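Local atomic coordinates of trigger factor (Thermotoga maritima, PDB entry 2NSA), a protein that probably acts as a chaperone that keeps newly synthesised proteins in an open conformation and as a peptidyl-prolyl cis-trans isomerase. Residues E112-E117 and D141-L146; E120-P123 and S128-R131; E7-S12 and E35-I40; R96-L101 and R153-L158. All coordinates share one frame; numbering follows the deposited sequence.

Contact 1 (E112-E117 and D141-L146); sequences EELEKE and DLREEL. With SO4 (sulfate ion), chain C.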
loop_
_atom_site.group_PDB
_atom_site.type_symbol
_atom_site.label_atom_id
_atom_site.label_comp_id
_atom_site.label_asym_id
_atom_site.label_seq_id
_atom_site.Cartn_x
_atom_site.Cartn_y
_atom_site.Cartn_z
ATOM N N GLU A 112 6.946 19.771 -5.857
ATOM C CA GLU A 112 7.748 20.116 -4.699
ATOM C C GLU A 112 7.854 18.881 -3.805
ATOM O O GLU A 112 8.928 18.551 -3.296
ATOM C CB GLU A 112 7.080 21.270 -3.953
ATOM C CG GLU A 112 7.995 22.044 -3.032
ATOM C CD GLU A 112 8.486 21.215 -1.873
ATOM O OE1 GLU A 112 7.638 20.743 -1.082
ATOM O OE2 GLU A 112 9.718 21.032 -1.753
ATOM N N GLU A 113 6.734 18.190 -3.627
ATOM C CA GLU A 113 6.709 16.995 -2.797
ATOM C C GLU A 113 7.479 15.856 -3.451
ATOM O O GLU A 113 8.158 15.094 -2.770
ATOM C CB GLU A 113 5.266 16.570 -2.533
ATOM C CG GLU A 113 4.504 17.553 -1.672
ATOM C CD GLU A 113 3.069 17.149 -1.475
ATOM O OE1 GLU A 113 2.303 17.195 -2.459
ATOM O OE2 GLU A 113 2.705 16.778 -0.337
ATOM N N LEU A 114 7.365 15.746 -4.771
ATOM C CA LEU A 114 8.072 14.710 -5.510
ATOM C C LEU A 114 9.571 14.944 -5.373
ATOM O O LEU A 114 10.342 14.014 -5.138
ATOM C CB LEU A 114 7.679 14.743 -6.991
ATOM C CG LEU A 114 6.285 14.236 -7.368
ATOM C CD1 LEU A 114 6.022 14.492 -8.850
ATOM C CD2 LEU A 114 6.196 12.742 -7.068
ATOM N N GLU A 115 9.978 16.200 -5.519
ATOM C CA GLU A 115 11.383 16.559 -5.411
ATOM C C GLU A 115 11.943 16.247 -4.028
ATOM O O GLU A 115 13.034 15.695 -3.911
ATOM C CB GLU A 115 11.563 18.042 -5.725
ATOM C CG GLU A 115 11.492 18.361 -7.204
ATOM C CD GLU A 115 11.388 19.844 -7.465
ATOM O OE1 GLU A 115 12.033 20.619 -6.727
ATOM O OE2 GLU A 115 10.671 20.236 -8.410
ATOM N N LYS A 116 11.197 16.601 -2.986
ATOM C CA LYS A 116 11.631 16.340 -1.614
ATOM C C LYS A 116 11.795 14.848 -1.358
ATOM O O LYS A 116 12.764 14.413 -0.733
ATOM C CB LYS A 116 10.624 16.897 -0.603
ATOM C CG LYS A 116 10.667 18.402 -0.401
ATOM C CD LYS A 116 9.765 18.798 0.768
ATOM C CE LYS A 116 9.856 20.279 1.096
ATOM N NZ LYS A 116 9.008 20.630 2.273
ATOM N N GLU A 117 10.842 14.060 -1.838
ATOM C CA GLU A 117 10.905 12.623 -1.636
ATOM C C GLU A 117 12.096 12.026 -2.376
ATOM O O GLU A 117 12.775 11.139 -1.865
ATOM C CB GLU A 117 9.617 11.958 -2.119
ATOM C CG GLU A 117 9.383 10.611 -1.480
ATOM C CD GLU A 117 9.096 10.742 -0.002
ATOM O OE1 GLU A 117 8.007 11.241 0.346
ATOM O OE2 GLU A 117 9.960 10.361 0.810
ATOM N N ASP A 141 7.422 6.349 -15.397
ATOM C CA ASP A 141 7.057 5.205 -14.566
ATOM C C ASP A 141 7.479 5.446 -13.118
ATOM O O ASP A 141 6.675 5.304 -12.196
ATOM C CB ASP A 141 7.668 3.911 -15.129
ATOM C CG ASP A 141 9.188 3.940 -15.183
ATOM O OD1 ASP A 141 9.773 5.021 -15.374
ATOM O OD2 ASP A 141 9.794 2.860 -15.054
ATOM N N LEU A 142 8.733 5.841 -12.926
ATOM C CA LEU A 142 9.257 6.122 -11.596
ATOM C C LEU A 142 8.486 7.270 -10.937
ATOM O O LEU A 142 8.161 7.221 -9.746
ATOM C CB LEU A 142 10.744 6.480 -11.696
ATOM C CG LEU A 142 11.436 6.847 -10.385
ATOM C CD1 LEU A 142 11.365 5.671 -9.430
ATOM C CD2 LEU A 142 12.896 7.221 -10.659
ATOM N N ARG A 143 8.184 8.303 -11.717
ATOM C CA ARG A 143 7.451 9.450 -11.201
ATOM C C ARG A 143 6.053 9.040 -10.708
ATOM O O ARG A 143 5.609 9.479 -9.644
ATOM C CB ARG A 143 7.349 10.541 -12.278
ATOM C CG ARG A 143 6.780 11.850 -11.771
ATOM C CD ARG A 143 7.086 13.008 -12.715
ATOM N NE ARG A 143 6.514 12.817 -14.044
ATOM C CZ ARG A 143 7.210 12.487 -15.128
ATOM N NH1 ARG A 143 8.522 12.303 -15.056
ATOM N NH2 ARG A 143 6.591 12.340 -16.294
ATOM N N GLU A 144 5.366 8.189 -11.467
ATOM C CA GLU A 144 4.029 7.745 -11.062
ATOM C C GLU A 144 4.104 6.918 -9.782
ATOM O O GLU A 144 3.227 7.016 -8.922
ATOM C CB GLU A 144 3.370 6.914 -12.168
ATOM C CG GLU A 144 3.039 7.718 -13.410
ATOM C CD GLU A 144 2.477 6.873 -14.540
ATOM O OE1 GLU A 144 2.693 5.642 -14.531
ATOM O OE2 GLU A 144 1.835 7.450 -15.443
ATOM N N GLU A 145 5.149 6.108 -9.656
ATOM C CA GLU A 145 5.319 5.278 -8.465
ATOM C C GLU A 145 5.583 6.146 -7.235
ATOM O O GLU A 145 5.033 5.901 -6.159
ATOM C CB GLU A 145 6.469 4.282 -8.665
ATOM C CG GLU A 145 6.287 3.398 -9.892
ATOM C CD GLU A 145 7.502 2.536 -10.202
ATOM O OE1 GLU A 145 8.644 3.008 -10.008
ATOM O OE2 GLU A 145 7.309 1.391 -10.660
ATOM N N LEU A 146 6.414 7.169 -7.393
ATOM C CA LEU A 146 6.720 8.048 -6.271
ATOM C C LEU A 146 5.475 8.827 -5.860
ATOM O O LEU A 146 5.163 8.936 -4.675
ATOM C CB LEU A 146 7.830 9.028 -6.651
ATOM C CG LEU A 146 8.341 9.898 -5.505
ATOM C CD1 LEU A 146 8.810 9.035 -4.348
ATOM C CD2 LEU A 146 9.477 10.774 -6.022
HETATM S S SO4 C . 2.912 13.393 -15.407
HETATM O O1 SO4 C . 2.591 14.807 -15.687
HETATM O O2 SO4 C . 3.644 13.300 -14.127
HETATM O O3 SO4 C . 3.747 12.852 -16.496
HETATM O O4 SO4 C . 1.660 12.613 -15.317
#

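Contact 2 (E120-P123 and S128-R131); sequences ELAP and SPDR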
loop_
_atom_site.group_PDB
_atom_site.type_symbol
_atom_site.label_atom_id
_atom_site.label_comp_id
_atom_site.label_asym_id
_atom_site.label_seq_id
_atom_site.Cartn_x
_atom_site.Cartn_y
_atom_site.Cartn_z
ATOM N N GLU A 120 15.183 12.493 -0.384
ATOM C CA GLU A 120 15.282 11.580 0.748
ATOM C C GLU A 120 15.620 10.158 0.324
ATOM O O GLU A 120 16.282 9.429 1.059
ATOM C CB GLU A 120 13.976 11.585 1.538
ATOM C CG GLU A 120 13.565 12.968 1.991
ATOM C CD GLU A 120 12.315 12.953 2.838
ATOM O OE1 GLU A 120 11.273 12.462 2.352
ATOM O OE2 GLU A 120 12.374 13.434 3.991
ATOM N N LEU A 121 15.163 9.755 -0.857
ATOM C CA LEU A 121 15.449 8.409 -1.344
ATOM C C LEU A 121 16.860 8.270 -1.891
ATOM O O LEU A 121 17.423 7.179 -1.894
ATOM C CB LEU A 121 14.466 8.017 -2.443
ATOM C CG LEU A 121 13.058 7.620 -1.997
ATOM C CD1 LEU A 121 12.142 7.547 -3.211
ATOM C CD2 LEU A 121 13.111 6.283 -1.279
ATOM N N ALA A 122 17.426 9.379 -2.354
ATOM C CA ALA A 122 18.757 9.370 -2.947
ATOM C C ALA A 122 19.808 8.509 -2.247
ATOM O O ALA A 122 20.405 7.629 -2.873
ATOM C CB ALA A 122 19.264 10.798 -3.088
ATOM N N PRO A 123 20.049 8.746 -0.943
ATOM C CA PRO A 123 21.049 7.959 -0.215
ATOM C C PRO A 123 20.787 6.459 -0.232
ATOM O O PRO A 123 21.721 5.656 -0.240
ATOM C CB PRO A 123 21.005 8.560 1.190
ATOM C CG PRO A 123 19.606 9.068 1.301
ATOM C CD PRO A 123 19.371 9.693 -0.041
ATOM N N SER A 128 23.278 10.839 -5.856
ATOM C CA SER A 128 23.125 12.186 -5.326
ATOM C C SER A 128 21.678 12.647 -5.415
ATOM O O SER A 128 20.900 12.136 -6.224
ATOM C CB SER A 128 23.998 13.171 -6.104
ATOM O OG SER A 128 23.372 13.535 -7.318
ATOM N N PRO A 129 21.297 13.620 -4.574
ATOM C CA PRO A 129 19.933 14.148 -4.574
ATOM C C PRO A 129 19.571 14.704 -5.943
ATOM O O PRO A 129 18.445 14.546 -6.413
ATOM C CB PRO A 129 19.992 15.236 -3.508
ATOM C CG PRO A 129 20.961 14.670 -2.530
ATOM C CD PRO A 129 22.059 14.149 -3.428
ATOM N N ASP A 130 20.535 15.349 -6.590
ATOM C CA ASP A 130 20.286 15.926 -7.898
ATOM C C ASP A 130 20.061 14.841 -8.939
ATOM O O ASP A 130 19.245 14.998 -9.848
ATOM C CB ASP A 130 21.449 16.822 -8.319
ATOM C CG ASP A 130 21.110 17.664 -9.525
ATOM O OD1 ASP A 130 21.103 17.117 -10.647
ATOM O OD2 ASP A 130 20.827 18.869 -9.350
ATOM N N ARG A 131 20.787 13.738 -8.791
ATOM C CA ARG A 131 20.679 12.600 -9.693
ATOM C C ARG A 131 19.293 11.979 -9.529
ATOM O O ARG A 131 18.633 11.627 -10.507
ATOM C CB ARG A 131 21.746 11.562 -9.347
ATOM C CG ARG A 131 21.849 10.414 -10.327
ATOM C CD ARG A 131 22.478 10.893 -11.611
ATOM N NE ARG A 131 22.657 9.824 -12.586
ATOM C CZ ARG A 131 23.265 9.993 -13.755
ATOM N NH1 ARG A 131 23.749 11.184 -14.080
ATOM N NH2 ARG A 131 23.386 8.979 -14.601
#

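Contact 3 (E7-S12 and E35-I40); sequences EQLKES and EKLPEI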
loop_
_atom_site.group_PDB
_atom_site.type_symbol
_atom_site.label_atom_id
_atom_site.label_comp_id
_atom_site.label_asym_id
_atom_site.label_seq_id
_atom_site.Cartn_x
_atom_site.Cartn_y
_atom_site.Cartn_z
ATOM N N GLU A 7 -16.151 3.932 8.741
ATOM C CA GLU A 7 -16.389 4.292 10.134
ATOM C C GLU A 7 -16.262 3.092 11.066
ATOM O O GLU A 7 -15.728 3.210 12.168
ATOM C CB GLU A 7 -17.772 4.926 10.291
ATOM C CG GLU A 7 -17.790 6.424 10.051
ATOM C CD GLU A 7 -16.819 7.163 10.958
ATOM O OE1 GLU A 7 -16.716 6.794 12.150
ATOM O OE2 GLU A 7 -16.164 8.116 10.482
ATOM N N GLN A 8 -16.759 1.939 10.630
ATOM C CA GLN A 8 -16.674 0.733 11.445
ATOM C C GLN A 8 -15.218 0.314 11.574
ATOM O O GLN A 8 -14.784 -0.145 12.627
ATOM C CB GLN A 8 -17.473 -0.404 10.811
ATOM C CG GLN A 8 -18.965 -0.149 10.726
ATOM C CD GLN A 8 -19.703 -1.279 10.034
ATOM O OE1 GLN A 8 -19.413 -1.611 8.885
ATOM N NE2 GLN A 8 -20.664 -1.875 10.732
ATOM N N LEU A 9 -14.467 0.480 10.492
ATOM C CA LEU A 9 -13.057 0.119 10.478
ATOM C C LEU A 9 -12.291 0.990 11.470
ATOM O O LEU A 9 -11.554 0.482 12.310
ATOM C CB LEU A 9 -12.490 0.292 9.063
ATOM C CG LEU A 9 -11.092 -0.262 8.761
ATOM C CD1 LEU A 9 -10.897 -0.381 7.253
ATOM C CD2 LEU A 9 -10.034 0.628 9.372
ATOM N N LYS A 10 -12.482 2.301 11.373
ATOM C CA LYS A 10 -11.808 3.247 12.260
ATOM C C LYS A 10 -12.132 2.985 13.729
ATOM O O LYS A 10 -11.283 3.162 14.606
ATOM C CB LYS A 10 -12.207 4.678 11.888
ATOM C CG LYS A 10 -11.720 5.109 10.514
ATOM C CD LYS A 10 -12.439 6.354 10.015
ATOM C CE LYS A 10 -12.128 7.571 10.861
ATOM N NZ LYS A 10 -12.843 8.774 10.353
ATOM N N GLU A 11 -13.363 2.562 13.997
ATOM C CA GLU A 11 -13.774 2.279 15.367
ATOM C C GLU A 11 -13.004 1.086 15.929
ATOM O O GLU A 11 -12.718 1.033 17.126
ATOM C CB GLU A 11 -15.283 2.005 15.425
ATOM C CG GLU A 11 -15.790 1.585 16.801
ATOM C CD GLU A 11 -17.305 1.479 16.862
ATOM O OE1 GLU A 11 -17.894 0.794 15.994
ATOM O OE2 GLU A 11 -17.907 2.075 17.783
ATOM N N SER A 12 -12.656 0.137 15.062
ATOM C CA SER A 12 -11.925 -1.057 15.486
ATOM C C SER A 12 -10.461 -0.750 15.774
ATOM O O SER A 12 -9.755 -1.555 16.384
ATOM C CB SER A 12 -12.001 -2.146 14.409
ATOM O OG SER A 12 -11.208 -1.813 13.280
ATOM N N GLU A 35 -4.417 -3.550 5.914
ATOM C CA GLU A 35 -4.919 -4.913 5.880
ATOM C C GLU A 35 -6.441 -4.995 5.865
ATOM O O GLU A 35 -7.014 -5.890 5.243
ATOM C CB GLU A 35 -4.377 -5.691 7.079
ATOM C CG GLU A 35 -4.845 -7.129 7.146
ATOM C CD GLU A 35 -4.257 -7.877 8.326
ATOM O OE1 GLU A 35 -4.559 -9.080 8.475
ATOM O OE2 GLU A 35 -3.490 -7.263 9.102
ATOM N N LYS A 36 -7.099 -4.055 6.534
ATOM C CA LYS A 36 -8.555 -4.069 6.608
ATOM C C LYS A 36 -9.271 -3.268 5.527
ATOM O O LYS A 36 -10.430 -3.542 5.218
ATOM C CB LYS A 36 -9.005 -3.581 7.988
ATOM C CG LYS A 36 -8.584 -4.487 9.134
ATOM C CD LYS A 36 -9.156 -5.888 8.969
ATOM C CE LYS A 36 -8.802 -6.774 10.156
ATOM N NZ LYS A 36 -9.350 -8.148 10.013
ATOM N N LEU A 37 -8.584 -2.291 4.944
ATOM C CA LEU A 37 -9.189 -1.457 3.911
ATOM C C LEU A 37 -9.914 -2.197 2.779
ATOM O O LEU A 37 -10.992 -1.784 2.364
ATOM C CB LEU A 37 -8.143 -0.498 3.323
ATOM C CG LEU A 37 -7.828 0.742 4.171
ATOM C CD1 LEU A 37 -6.703 1.549 3.527
ATOM C CD2 LEU A 37 -9.087 1.599 4.302
ATOM N N PRO A 38 -9.345 -3.303 2.269
ATOM C CA PRO A 38 -10.015 -4.029 1.181
ATOM C C PRO A 38 -11.446 -4.473 1.497
ATOM O O PRO A 38 -12.254 -4.678 0.592
ATOM C CB PRO A 38 -9.097 -5.231 0.945
ATOM C CG PRO A 38 -7.760 -4.734 1.358
ATOM C CD PRO A 38 -8.063 -3.940 2.611
ATOM N N GLU A 39 -11.752 -4.617 2.780
ATOM C CA GLU A 39 -13.074 -5.068 3.209
ATOM C C GLU A 39 -14.236 -4.110 2.961
ATOM O O GLU A 39 -15.389 -4.539 2.928
ATOM C CB GLU A 39 -13.029 -5.428 4.693
ATOM C CG GLU A 39 -12.286 -6.719 4.990
ATOM C CD GLU A 39 -12.112 -6.968 6.477
ATOM O OE1 GLU A 39 -13.000 -6.560 7.257
ATOM O OE2 GLU A 39 -11.092 -7.581 6.863
ATOM N N ILE A 40 -13.943 -2.829 2.773
ATOM C CA ILE A 40 -15.001 -1.845 2.572
ATOM C C ILE A 40 -15.269 -1.437 1.130
ATOM O O ILE A 40 -15.884 -0.398 0.877
ATOM C CB ILE A 40 -14.728 -0.576 3.399
ATOM C CG1 ILE A 40 -13.463 0.123 2.896
ATOM C CG2 ILE A 40 -14.566 -0.954 4.866
ATOM C CD1 ILE A 40 -13.223 1.481 3.533
#

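Contact 4 (R96-L101 and R153-L158); sequences RVIEVL and RKVLDL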
loop_
_atom_site.group_PDB
_atom_site.type_symbol
_atom_site.label_atom_id
_atom_site.label_comp_id
_atom_site.label_asym_id
_atom_site.label_seq_id
_atom_site.Cartn_x
_atom_site.Cartn_y
_atom_site.Cartn_z
ATOM N N ARG A 96 -7.916 1.059 -4.946
ATOM C CA ARG A 96 -9.118 1.801 -5.314
ATOM C C ARG A 96 -9.601 2.620 -4.107
ATOM O O ARG A 96 -9.932 3.809 -4.241
ATOM C CB ARG A 96 -10.224 0.844 -5.764
ATOM C CG ARG A 96 -11.590 1.514 -5.935
ATOM C CD ARG A 96 -11.591 2.583 -7.011
ATOM N NE ARG A 96 -12.954 3.087 -7.207
ATOM C CZ ARG A 96 -13.266 4.210 -7.846
ATOM N NH1 ARG A 96 -12.313 4.974 -8.366
ATOM N NH2 ARG A 96 -14.536 4.575 -7.954
ATOM N N VAL A 97 -9.640 1.996 -2.931
ATOM C CA VAL A 97 -10.086 2.690 -1.716
ATOM C C VAL A 97 -9.201 3.899 -1.415
ATOM O O VAL A 97 -9.697 4.984 -1.086
ATOM C CB VAL A 97 -10.075 1.748 -0.482
ATOM C CG1 VAL A 97 -10.461 2.528 0.778
ATOM C CG2 VAL A 97 -11.040 0.606 -0.702
ATOM N N ILE A 98 -7.891 3.716 -1.539
ATOM C CA ILE A 98 -6.944 4.795 -1.264
ATOM C C ILE A 98 -7.118 5.939 -2.251
ATOM O O ILE A 98 -7.143 7.120 -1.865
ATOM C CB ILE A 98 -5.486 4.267 -1.297
ATOM C CG1 ILE A 98 -5.263 3.358 -0.085
ATOM C CG2 ILE A 98 -4.491 5.424 -1.282
ATOM C CD1 ILE A 98 -4.072 2.442 -0.195
ATOM N N GLU A 99 -7.261 5.590 -3.524
ATOM C CA GLU A 99 -7.434 6.604 -4.563
ATOM C C GLU A 99 -8.722 7.398 -4.331
ATOM O O GLU A 99 -8.726 8.633 -4.419
ATOM C CB GLU A 99 -7.443 5.949 -5.950
ATOM C CG GLU A 99 -7.284 6.950 -7.077
ATOM C CD GLU A 99 -6.903 6.292 -8.393
ATOM O OE1 GLU A 99 -5.719 5.907 -8.565
ATOM O OE2 GLU A 99 -7.793 6.157 -9.250
ATOM N N VAL A 100 -9.802 6.693 -4.009
ATOM C CA VAL A 100 -11.079 7.352 -3.754
ATOM C C VAL A 100 -11.004 8.234 -2.514
ATOM O O VAL A 100 -11.542 9.342 -2.517
ATOM C CB VAL A 100 -12.226 6.336 -3.582
ATOM C CG1 VAL A 100 -13.491 7.047 -3.091
ATOM C CG2 VAL A 100 -12.519 5.667 -4.918
ATOM N N LEU A 101 -10.356 7.760 -1.455
ATOM C CA LEU A 101 -10.260 8.588 -0.254
ATOM C C LEU A 101 -9.436 9.837 -0.549
ATOM O O LEU A 101 -9.734 10.916 -0.030
ATOM C CB LEU A 101 -9.646 7.807 0.916
ATOM C CG LEU A 101 -10.585 6.729 1.474
ATOM C CD1 LEU A 101 -9.846 5.832 2.456
ATOM C CD2 LEU A 101 -11.778 7.403 2.152
ATOM N N ARG A 153 0.697 7.393 1.488
ATOM C CA ARG A 153 1.165 7.671 2.842
ATOM C C ARG A 153 0.352 8.792 3.479
ATOM O O ARG A 153 -0.009 8.710 4.654
ATOM C CB ARG A 153 2.653 8.053 2.851
ATOM C CG ARG A 153 3.191 8.355 4.250
ATOM C CD ARG A 153 2.941 7.198 5.221
ATOM N NE ARG A 153 3.812 6.047 4.990
ATOM C CZ ARG A 153 5.121 6.032 5.230
ATOM N NH1 ARG A 153 5.726 7.112 5.710
ATOM N NH2 ARG A 153 5.825 4.929 5.001
ATOM N N LYS A 154 0.048 9.829 2.710
ATOM C CA LYS A 154 -0.722 10.940 3.251
ATOM C C LYS A 154 -2.142 10.512 3.608
ATOM O O LYS A 154 -2.664 10.893 4.652
ATOM C CB LYS A 154 -0.724 12.105 2.258
ATOM C CG LYS A 154 0.661 12.725 2.133
ATOM C CD LYS A 154 0.861 13.510 0.855
ATOM C CE LYS A 154 -0.051 14.702 0.789
ATOM N NZ LYS A 154 0.343 15.608 -0.324
ATOM N N VAL A 155 -2.761 9.702 2.756
ATOM C CA VAL A 155 -4.111 9.242 3.035
ATOM C C VAL A 155 -4.128 8.361 4.282
ATOM O O VAL A 155 -4.978 8.535 5.156
ATOM C CB VAL A 155 -4.704 8.473 1.829
ATOM C CG1 VAL A 155 -6.041 7.837 2.207
ATOM C CG2 VAL A 155 -4.900 9.433 0.662
ATOM N N LEU A 156 -3.187 7.426 4.382
ATOM C CA LEU A 156 -3.148 6.560 5.558
ATOM C C LEU A 156 -2.922 7.361 6.841
ATOM O O LEU A 156 -3.603 7.135 7.844
ATOM C CB LEU A 156 -2.051 5.505 5.412
ATOM C CG LEU A 156 -2.268 4.536 4.247
ATOM C CD1 LEU A 156 -1.029 3.661 4.123
ATOM C CD2 LEU A 156 -3.516 3.691 4.463
ATOM N N ASP A 157 -1.976 8.298 6.811
ATOM C CA ASP A 157 -1.689 9.111 7.994
ATOM C C ASP A 157 -2.915 9.911 8.426
ATOM O O ASP A 157 -3.222 9.993 9.616
ATOM C CB ASP A 157 -0.511 10.048 7.731
ATOM C CG ASP A 157 0.829 9.320 7.737
ATOM O OD1 ASP A 157 0.852 8.116 8.054
ATOM O OD2 ASP A 157 1.856 9.957 7.433
ATOM N N LEU A 158 -3.615 10.503 7.463
ATOM C CA LEU A 158 -4.814 11.277 7.784
ATOM C C LEU A 158 -5.876 10.401 8.439
ATOM O O LEU A 158 -6.514 10.809 9.413
ATOM C CB LEU A 158 -5.389 11.925 6.522
ATOM C CG LEU A 158 -4.662 13.161 5.994
ATOM C CD1 LEU A 158 -5.167 13.495 4.595
ATOM C CD2 LEU A 158 -4.897 14.336 6.942
#

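Contact 1 (E112-E117 and D141-L146)
The first torsions of Leu146 and Leu114 bring the two side chains together. In Leu146, CG stands anti to the backbone N (chi1 -174°), and the side chain extends to helix 111-125. In Leu114, CG lies beside its backbone N (chi1 -73°), and this brings the methyl end closer to helix 140-160. The two side chains slide past each other in opposite directions. CD2 of Leu114 touches CG of Leu146 at 3.9 Å. The CD2 branch of Leu146 lies against the backbone O of Leu114 at 3.5 Å. Its other branch, CD1, lies 3.3 Å from CG of Glu117, a distance so short for two carbons that its detail is doubtful. CD1 of Leu114 meets CG of Arg143 at 4.0 Å, so the arginine adds its aliphatic base to the packing. At its other end, Arg143 NE donates to O2 of a sulfate ion and NH2 donates to O3, each at 2.9 Å and nearly straight. The sulfate sits at the guanidinium edge, in its plane, and Arg147 also binds it. The ion probably comes from the crystallisation liquor. Arg143 NH1 bonds to the backbone O of Val136, a third bond that should limit its rotation. Leu121 and Val136 extend the apolar patch around Leu146. Glu113 forms a salt bridge with Lys154 further along helix 140-160. The local axes come within 10.8 Å at 97°, a near-perpendicular helix-helix packing within the all-helical C-terminal domain of trigger factor.

Contact 2 (E120-P123 and S128-R131)
Ala122 and Pro129 meet where a short loop joins helix 111-125 to helix 129-138, at a serine N-cap followed by proline. The apolar part is small. The methyl of Ala122 points at the start of the second helix, and its CB lies 3.7 Å from CA of Pro129. The ring of Pro129 is reached less closely, with CG at 4.3 Å from the same CB. One contact is between a methyl and a carbonyl: Ala122 CB lies 3.8 Å from the backbone O of Ser128. No hydrogen bond crosses between the two segments. The small alanine side chain is compatible with this close approach: the CA atoms of Ala122 and Pro129 are 5.2 Å apart. Backbone features shape both sides. Helix 111-125 is kinked at Pro123, whose N makes no bond to the preceding turn. Proline has no N-H to give. Pro129 begins its helix in the first turn, where a backbone N-H has no helical acceptor to lose. CB of Ser128 points away from the first helix, and chi1 of 80° places OG near the new first turn. In this capping bond, Arg131 N donates to Ser128 OG at 3.0 Å, with an N-H...O angle of 150°.

Contact 3 (E7-S12 and E35-I40)
Leu9 carries the contact of helix 6-12 with Lys36, Leu37 and Ile40. Along the segment, Glu7 first forms a weak hydrogen bond, part of a salt bridge, with Lys10 on the helix's own surface. Gln8 OE1 accepts hydrogen bonds from the N atoms of Glu4 and Thr5. Leu9 then points at the other segment. Its CG is anti to the backbone N (chi1 -169°), which extends the branch across. CD1 ends against the backbone where helix 25-36 passes into a 3-10 turn, 3.7 Å from C of Lys36 and 3.8 Å from N of Leu37. The same methyl lies 3.8 Å from CB of Lys36 and 4.0 Å from CD2 of Leu37. CG2 of Ile40 is a looser neighbour at 4.4 Å. Lys36 offers only its base to Leu9, since its chain bends at chi2 and carries the amine away toward Glu39, a long ion pair. Phe3, from the N-terminal loop, touches Gln8, Ser12 and Lys36. Helix 6-12 therefore packs on the end of helix 25-36. Beyond it, Leu37 and Pro38 of the 3-10 turn rest on helix 77-105, with Leu37 against Val97.

Contact 4 (R96-L101 and R153-L158)
Val155 of helix 140-160 packs against Ile98 and Leu101 of helix 77-105, in a buried helix-helix interface near the centre of the domain. The side-chain contacts are apolar, and no hydrogen bond crosses between the segments. Val155 points at the opposing helix and divides its two methyls between two residues one turn apart. CG1 stands anti to the backbone N (chi1 172°) and meets CB of Leu101 at 3.8 Å. CG2 turns to the other residue and lies 4.1 Å from the backbone O of Ile98. The CG2 methyl of Ile98 lies 4.4 Å from CB of Val155. The closest CA atoms, those of Ile98 and Val155, are 6.8 Å apart. The contact joins the two longest helices of the all-helical C-terminal domain, and it closes a loop of more than fifty residues, most of them helical. Other residues of helix 140-160 widen the interface: Trp148 and Lys152 touch Ile98, and Leu159 touches Leu101. Helix 25-36 covers a further side, with Leu34 on both Ile98 and Leu156 and Leu33 on Leu156. Asp157 forms a salt bridge with Arg30, while Arg153 binds a sulfate ion. On helix 77-105, Arg96 lays a guanidinium face over Val100, with CG2 of the valine 3.3 Å above the plane and over its centre.

Overall arrangement
Contact 4 is the buried one, built from aliphatic side chains near the centre of the chain. Contacts 1, 2 and 3 are partly buried. Contact 1 joins leucine packing to a charged margin with a sulfate, whereas contact 2 is slight, a methyl against a capped helix start. Contact 3 depends on one leucine against a 3-10 turn. Contacts 1 and 2 share helix 111-125, and contacts 1 and 4 share helix 140-160. Contact 2 is nested in the loop of contact 1, itself nested in that of contact 4. Contact 3 closes earlier in the chain, about 13 Å from contact 4 between centres; Ile40 touches Val97 there, and Leu37 touches Leu156.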